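Local coordinates for fumarylacetoacetate hydrolase (PDB 5TI1), which probably hydrolyses fumarylacetoacetate to fumarate and acetoacetate, the last step of phenylalanine and tyrosine breakdown, at a metal-dependent active site, at residues S64-A69 with V110-L115; E181-Y186 with A312-D317; Q355-H360 with D371-G376. All coordinates share one frame; numbering follows the deposited sequence.

Interaction 1: residues S64-A69 with V110-L115; sequences SIVDLA and VQLSRL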
# COMPACT_ATOMS: atom_id res chain seq x y z
N SER B 64 23.47 21.16 11.68
CA SER B 64 22.62 22.14 11.02
C SER B 64 21.92 21.52 9.81
O SER B 64 21.99 20.31 9.57
CB SER B 64 23.46 23.37 10.63
OG SER B 64 23.87 24.07 11.78
N ILE B 65 21.23 22.37 9.05
CA ILE B 65 20.49 21.97 7.86
C ILE B 65 20.69 23.05 6.81
O ILE B 65 20.59 24.24 7.12
CB ILE B 65 18.98 21.80 8.14
CG1 ILE B 65 18.72 20.81 9.27
CG2 ILE B 65 18.25 21.39 6.88
CD1 ILE B 65 17.24 20.78 9.73
N VAL B 66 20.98 22.64 5.59
CA VAL B 66 21.02 23.57 4.47
C VAL B 66 19.63 23.67 3.85
O VAL B 66 19.03 22.65 3.49
CB VAL B 66 22.06 23.14 3.42
CG1 VAL B 66 22.04 24.10 2.27
CG2 VAL B 66 23.45 23.08 4.04
N ASP B 67 19.12 24.89 3.75
CA ASP B 67 17.85 25.17 3.08
C ASP B 67 18.13 25.20 1.58
O ASP B 67 18.69 26.16 1.07
CB ASP B 67 17.29 26.50 3.57
CG ASP B 67 15.87 26.77 3.08
OD1 ASP B 67 15.51 26.30 1.97
OD2 ASP B 67 15.13 27.46 3.80
N LEU B 68 17.74 24.14 0.87
CA LEU B 68 18.08 24.08 -0.55
C LEU B 68 17.30 25.12 -1.35
O LEU B 68 17.84 25.73 -2.28
CB LEU B 68 17.82 22.68 -1.12
CG LEU B 68 18.56 21.52 -0.47
CD1 LEU B 68 18.56 20.33 -1.44
CD2 LEU B 68 19.97 21.93 -0.05
N ALA B 69 16.04 25.37 -0.97
CA ALA B 69 15.25 26.38 -1.66
C ALA B 69 15.89 27.76 -1.53
O ALA B 69 15.91 28.54 -2.49
CB ALA B 69 13.82 26.40 -1.12
N VAL B 110 27.03 17.43 -5.92
CA VAL B 110 28.32 18.01 -6.24
C VAL B 110 28.33 19.51 -5.93
O VAL B 110 29.29 20.03 -5.36
CB VAL B 110 28.70 17.73 -7.71
CG1 VAL B 110 29.98 18.46 -8.07
CG2 VAL B 110 28.87 16.24 -7.93
N GLN B 111 27.26 20.22 -6.31
CA GLN B 111 27.18 21.65 -6.00
C GLN B 111 27.25 21.89 -4.49
O GLN B 111 28.02 22.74 -4.02
CB GLN B 111 25.89 22.23 -6.58
CG GLN B 111 25.82 22.22 -8.11
CD GLN B 111 24.46 22.68 -8.62
OE1 GLN B 111 24.17 23.88 -8.63
NE2 GLN B 111 23.63 21.74 -9.03
N LEU B 112 26.47 21.12 -3.73
CA LEU B 112 26.44 21.29 -2.28
C LEU B 112 27.80 20.98 -1.66
O LEU B 112 28.29 21.73 -0.81
CB LEU B 112 25.36 20.40 -1.68
CG LEU B 112 23.97 21.03 -1.58
CD1 LEU B 112 22.95 20.01 -1.08
CD2 LEU B 112 24.00 22.25 -0.67
N SER B 113 28.41 19.86 -2.06
CA SER B 113 29.71 19.49 -1.53
C SER B 113 30.73 20.60 -1.77
O SER B 113 31.49 20.95 -0.86
CB SER B 113 30.19 18.19 -2.18
OG SER B 113 31.36 17.71 -1.55
N ARG B 114 30.74 21.17 -2.98
CA ARG B 114 31.61 22.30 -3.26
C ARG B 114 31.33 23.45 -2.29
O ARG B 114 32.25 23.97 -1.64
CB ARG B 114 31.44 22.75 -4.71
N LEU B 115 30.06 23.85 -2.16
CA LEU B 115 29.72 25.02 -1.36
C LEU B 115 30.00 24.81 0.12
O LEU B 115 30.29 25.78 0.83
CB LEU B 115 28.25 25.38 -1.57
CG LEU B 115 27.87 26.03 -2.89
CD1 LEU B 115 26.39 25.92 -3.14
CD2 LEU B 115 28.31 27.49 -2.92
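Val-66 and Leu-112 mark the closest backbone approach between strand 64-67, with the start of the helix that follows it, and helix 102-116: their CA atoms are 9.0 Å apart, a separation that only side chains can bridge. The bridging is wholly apolar and converges on Leu-112, whose CB is directed at the strand and whose two methyls divide the work. CD2 of Leu-112 meets CG1 of Val-66 at 4.0 Å, while CD1 of Leu-112 lies 3.7 Å from CD2 of Leu-68. That same Leu-68 methyl is also 4.1 Å from CD2 of Leu-112, so it sits against both prongs of the fork.

Val-66 and Leu-112 run past one another in opposite senses, side against side, whereas Leu-68 lies across Leu-112 at roughly a right angle. The valine also points its CB at the helix, with CG1 opposite the backbone N (chi1 178°). Leu-68 starts off to one side, and its CG, turned away from its own carbonyl carbon (chi1 -58°), brings CD2 back to the helix. All three side chains are buried, although the two segments bury just 102 Å² between them, because neighbours share the enclosure: Val-59 of strand 56-61 touches both Leu-68 and Leu-112, and Phe-44 and Phe-89 close on Leu-68.

Alternation along the strand sends Val-66 to the helix and Ile-65 to Ala-140 and Leu-142 of strand 140-143. Asp-67 takes the N-cap position of helix 68-73: its OD1 accepts a hydrogen bond from the backbone N of Ala-70, and its OD2 forms a salt bridge with Arg-56. The arrangement is that of a helix packed on one face of an antiparallel beta sheet, here in the N-terminal region of a fumarylacetoacetase, away from the metal sites.

Interaction 2: residues E181-Y186 with A312-D317; sequences EMPIGY and AYLRHD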
# COMPACT_ATOMS: atom_id res chain seq x y z
N GLU B 181 15.16 -19.71 -1.77
CA GLU B 181 14.93 -19.59 -3.20
C GLU B 181 14.42 -18.22 -3.62
O GLU B 181 14.46 -17.91 -4.81
CB GLU B 181 13.94 -20.67 -3.67
CG GLU B 181 14.41 -22.10 -3.43
CD GLU B 181 15.29 -22.63 -4.57
OE1 GLU B 181 15.41 -21.95 -5.60
OE2 GLU B 181 15.86 -23.74 -4.41
N MET B 182 13.96 -17.40 -2.68
CA MET B 182 13.43 -16.10 -3.05
C MET B 182 13.49 -15.17 -1.84
O MET B 182 13.40 -15.64 -0.70
CB MET B 182 11.98 -16.21 -3.55
CG MET B 182 11.01 -16.63 -2.48
SD MET B 182 9.29 -16.53 -2.98
CE MET B 182 9.28 -17.78 -4.26
N PRO B 183 13.64 -13.88 -2.06
CA PRO B 183 13.48 -12.94 -0.95
C PRO B 183 12.00 -12.73 -0.65
O PRO B 183 11.38 -11.82 -1.21
CB PRO B 183 14.16 -11.67 -1.46
CG PRO B 183 14.09 -11.78 -2.96
CD PRO B 183 14.16 -13.24 -3.28
N ILE B 184 11.42 -13.57 0.20
CA ILE B 184 9.99 -13.46 0.47
C ILE B 184 9.68 -12.10 1.10
O ILE B 184 10.53 -11.48 1.76
CB ILE B 184 9.47 -14.60 1.36
CG1 ILE B 184 10.03 -14.47 2.77
CG2 ILE B 184 9.80 -15.96 0.76
CD1 ILE B 184 9.38 -15.41 3.74
N GLY B 185 8.45 -11.64 0.90
CA GLY B 185 8.03 -10.34 1.38
C GLY B 185 6.52 -10.23 1.28
O GLY B 185 5.84 -11.13 0.78
N TYR B 186 6.01 -9.10 1.76
CA TYR B 186 4.58 -8.84 1.80
C TYR B 186 4.37 -7.34 1.60
O TYR B 186 5.29 -6.55 1.82
CB TYR B 186 3.97 -9.34 3.12
CG TYR B 186 4.43 -8.57 4.35
CD1 TYR B 186 5.67 -8.82 4.92
CD2 TYR B 186 3.64 -7.57 4.91
CE1 TYR B 186 6.11 -8.09 6.04
CE2 TYR B 186 4.06 -6.85 6.02
CZ TYR B 186 5.30 -7.10 6.58
OH TYR B 186 5.71 -6.36 7.68
N ALA B 312 18.26 -17.85 -12.07
CA ALA B 312 19.07 -16.89 -12.82
C ALA B 312 18.61 -15.45 -12.61
O ALA B 312 19.44 -14.54 -12.47
CB ALA B 312 19.05 -17.25 -14.32
N TYR B 313 17.29 -15.22 -12.58
CA TYR B 313 16.82 -13.83 -12.51
C TYR B 313 17.23 -13.15 -11.21
O TYR B 313 17.19 -11.92 -11.14
CB TYR B 313 15.29 -13.76 -12.72
CG TYR B 313 14.45 -14.00 -11.48
CD1 TYR B 313 14.05 -15.28 -11.12
CD2 TYR B 313 14.03 -12.94 -10.68
CE1 TYR B 313 13.29 -15.50 -9.99
CE2 TYR B 313 13.26 -13.15 -9.54
CZ TYR B 313 12.89 -14.44 -9.21
OH TYR B 313 12.13 -14.68 -8.08
N LEU B 314 17.66 -13.90 -10.20
CA LEU B 314 18.08 -13.32 -8.93
C LEU B 314 19.60 -13.17 -8.78
O LEU B 314 20.07 -12.71 -7.74
CB LEU B 314 17.54 -14.15 -7.76
CG LEU B 314 16.04 -14.05 -7.51
CD1 LEU B 314 15.56 -15.20 -6.66
CD2 LEU B 314 15.72 -12.72 -6.85
N ARG B 315 20.37 -13.54 -9.80
CA ARG B 315 21.83 -13.56 -9.69
C ARG B 315 22.41 -12.20 -10.03
O ARG B 315 21.90 -11.49 -10.90
CB ARG B 315 22.42 -14.63 -10.60
CG ARG B 315 21.94 -16.03 -10.29
CD ARG B 315 22.57 -17.05 -11.23
NE ARG B 315 21.86 -18.33 -11.15
CZ ARG B 315 22.03 -19.33 -12.00
NH1 ARG B 315 22.89 -19.23 -13.00
NH2 ARG B 315 21.34 -20.45 -11.84
N HIS B 316 23.49 -11.82 -9.34
CA HIS B 316 24.24 -10.63 -9.72
C HIS B 316 25.71 -10.81 -9.34
O HIS B 316 26.02 -11.30 -8.25
CB HIS B 316 23.68 -9.34 -9.11
CG HIS B 316 23.51 -9.37 -7.61
ND1 HIS B 316 24.18 -10.24 -6.79
CD2 HIS B 316 22.72 -8.61 -6.80
CE1 HIS B 316 23.82 -10.03 -5.53
NE2 HIS B 316 22.94 -9.05 -5.51
N ASP B 317 26.59 -10.42 -10.26
CA ASP B 317 28.02 -10.36 -10.02
C ASP B 317 28.38 -9.14 -9.18
O ASP B 317 27.61 -8.18 -9.06
CB ASP B 317 28.79 -10.31 -11.34
CG ASP B 317 28.51 -11.50 -12.22
OD1 ASP B 317 28.51 -12.64 -11.70
OD2 ASP B 317 28.29 -11.30 -13.44
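Leu-314 directs its CB at residues 181-186 and points its isobutyl fork end-on at the CD corner of the Pro-183 ring. CD2 of Leu-314 is 3.9 Å from CD of Pro-183, and CD1 of Leu-314 stands 4.2 Å from the same carbon, so both methyls face that corner, CD2 the nearer. CD1 of Leu-314 also lies 3.5 Å from O of Glu-181, a contact between a methyl and a polar atom; that oxygen accepts a hydrogen bond from NE2 of Gln-206 of the second subunit. With chi1 at -72°, CG of Leu-314 stands beside its backbone N, and the fork reaches out to the proline. On its own side, CG of Leu-314 rests 3.5 Å above one face of the Tyr-313 ring, offset toward the rim. Pro-183 is the centre of an inverse gamma turn, a tight bend on the way into strand 185-188. The carboxylate of Glu-181 forms a salt bridge with Arg-214 of the second subunit. The loop between strands 300-301 and 321-331 thereby meets the approach to strand 185-188, and helix 353-362 flanks both, with His-359 against Met-182 and Pro-183 and Val-362 against Tyr-313.

Interaction 3: residues Q355-H360 with D371-G376; sequences QQLAHH and DLMGSG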
# COMPACT_ATOMS: atom_id res chain seq x y z
N GLN B 355 18.38 -7.74 -5.29
CA GLN B 355 17.62 -8.98 -5.44
C GLN B 355 16.18 -8.79 -5.00
O GLN B 355 15.26 -9.31 -5.63
CB GLN B 355 18.30 -10.09 -4.65
CG GLN B 355 19.65 -10.48 -5.24
CD GLN B 355 20.38 -11.50 -4.40
OE1 GLN B 355 20.43 -11.39 -3.17
NE2 GLN B 355 20.97 -12.49 -5.06
N GLN B 356 15.97 -8.03 -3.92
CA GLN B 356 14.62 -7.79 -3.43
C GLN B 356 13.78 -7.07 -4.47
O GLN B 356 12.64 -7.45 -4.74
CB GLN B 356 14.67 -6.99 -2.12
CG GLN B 356 15.22 -7.79 -0.94
CD GLN B 356 15.55 -6.91 0.25
OE1 GLN B 356 15.85 -5.73 0.10
NE2 GLN B 356 15.49 -7.49 1.45
N LEU B 357 14.33 -6.01 -5.08
CA LEU B 357 13.59 -5.28 -6.10
C LEU B 357 13.36 -6.14 -7.34
O LEU B 357 12.27 -6.12 -7.93
CB LEU B 357 14.35 -4.01 -6.47
CG LEU B 357 13.63 -3.05 -7.41
CD1 LEU B 357 12.30 -2.58 -6.79
CD2 LEU B 357 14.56 -1.88 -7.75
N ALA B 358 14.37 -6.91 -7.73
CA ALA B 358 14.23 -7.82 -8.87
C ALA B 358 13.09 -8.80 -8.64
O ALA B 358 12.22 -8.98 -9.50
CB ALA B 358 15.55 -8.56 -9.10
N HIS B 359 13.05 -9.40 -7.45
CA HIS B 359 11.95 -10.30 -7.14
C HIS B 359 10.62 -9.55 -7.05
O HIS B 359 9.60 -10.03 -7.55
CB HIS B 359 12.23 -11.06 -5.86
CG HIS B 359 11.16 -12.04 -5.50
ND1 HIS B 359 10.99 -13.23 -6.17
CD2 HIS B 359 10.18 -11.99 -4.57
CE1 HIS B 359 9.97 -13.88 -5.66
NE2 HIS B 359 9.45 -13.15 -4.69
N HIS B 360 10.63 -8.36 -6.43
CA HIS B 360 9.40 -7.57 -6.30
C HIS B 360 8.71 -7.37 -7.65
O HIS B 360 7.48 -7.40 -7.74
CB HIS B 360 9.71 -6.21 -5.68
CG HIS B 360 8.53 -5.55 -5.03
ND1 HIS B 360 7.24 -5.71 -5.48
CD2 HIS B 360 8.45 -4.73 -3.95
CE1 HIS B 360 6.41 -5.02 -4.71
NE2 HIS B 360 7.12 -4.41 -3.78
N ASP B 371 8.34 4.91 -3.13
CA ASP B 371 8.07 3.61 -2.52
C ASP B 371 9.15 3.27 -1.49
O ASP B 371 10.32 3.63 -1.63
CB ASP B 371 8.04 2.51 -3.58
CG ASP B 371 6.71 2.43 -4.34
OD1 ASP B 371 5.71 3.06 -3.95
OD2 ASP B 371 6.68 1.71 -5.36
N LEU B 372 8.74 2.56 -0.44
CA LEU B 372 9.60 2.21 0.68
C LEU B 372 9.70 0.70 0.77
O LEU B 372 8.68 -0.00 0.77
CB LEU B 372 9.03 2.77 1.99
CG LEU B 372 9.78 2.49 3.29
CD1 LEU B 372 11.12 3.20 3.29
CD2 LEU B 372 8.92 2.93 4.48
N MET B 373 10.92 0.19 0.85
CA MET B 373 11.15 -1.25 0.83
C MET B 373 11.95 -1.62 2.08
O MET B 373 13.14 -1.29 2.19
CB MET B 373 11.85 -1.66 -0.47
CG MET B 373 11.09 -1.10 -1.68
SD MET B 373 10.95 -2.22 -3.06
CE MET B 373 9.86 -1.29 -4.14
N GLY B 374 11.28 -2.29 3.01
CA GLY B 374 11.93 -2.66 4.26
C GLY B 374 12.73 -3.94 4.10
O GLY B 374 12.31 -4.89 3.45
N SER B 375 13.91 -3.96 4.73
CA SER B 375 14.83 -5.08 4.53
C SER B 375 14.30 -6.37 5.15
O SER B 375 14.71 -7.45 4.73
CB SER B 375 16.19 -4.74 5.14
OG SER B 375 16.07 -4.49 6.53
N GLY B 376 13.40 -6.27 6.12
CA GLY B 376 13.21 -7.33 7.08
C GLY B 376 14.14 -7.15 8.27
O GLY B 376 15.17 -6.49 8.19
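Met-373 meets two side chains of helix 353-362, Leu-357 and His-360, and it is the first residue of 371-376 to touch residues 355-360. Its chain is bent at chi2 (-139°), and this kink lays the thioether between the two partners. CE of Met-373 lies 3.8 Å from CD1 of Leu-357, the two side chains crossing near a right angle. SD of Met-373 comes within 3.7 Å of CD2 of His-360, and CE of Met-373 is just as close to that CD2; measured to the ring centroid the sulfur is 4.7 Å away and 68° off the ring normal, an oblique Met-aromatic contact. The imidazole is tethered by NE2 to Thr-152 OG1 and also meets the ring of Phe-277 of the second subunit. Met-373 belongs to strand 372-374, which pairs in parallel with 151-154 and antiparallel with 223-233, so the helix packs here on one face of the mixed sheet whose strands carry the magnesium ligands Asp-153, Glu-226, Glu-228 and Asp-260. Two residues on, at Ser-375, the CB turns from the helix and the backbone makes the contact: O of Ser-375 receives a weak hydrogen bond from NE2 of Gln-356, 3.4 Å long and bent to 125° at the hydrogen. Ser-156 OG is the stronger partner of that amide. Ser-375 OG donates to O of Gly-376 at 2.8 Å and is also bonded to Thr-229 N, while Gly-376 N bonds to Glu-228 OE2, a second-shell link to the metal site.

How the interactions relate
The contacts follow one another along the chain. Interaction 1 belongs to the N-terminal region and stands apart, its centre about 37 Å from that of interaction 2 and about 30 Å from that of interaction 3, with no atoms touching. Interactions 2 and 3 lie in the C-terminal hydrolase region, centres about 10 Å apart, and join through helix 353-362: His-359 ND1 and Tyr-313 OH are 2.7 Å apart and Gln-355 NE2 and Leu-314 O 2.8 Å apart, both probable hydrogen bonds. Both also reach the seven-stranded mixed sheet and the second subunit. The helix therefore connects the 312-317 loop and the dimer interface to the sheet bearing the magnesium site.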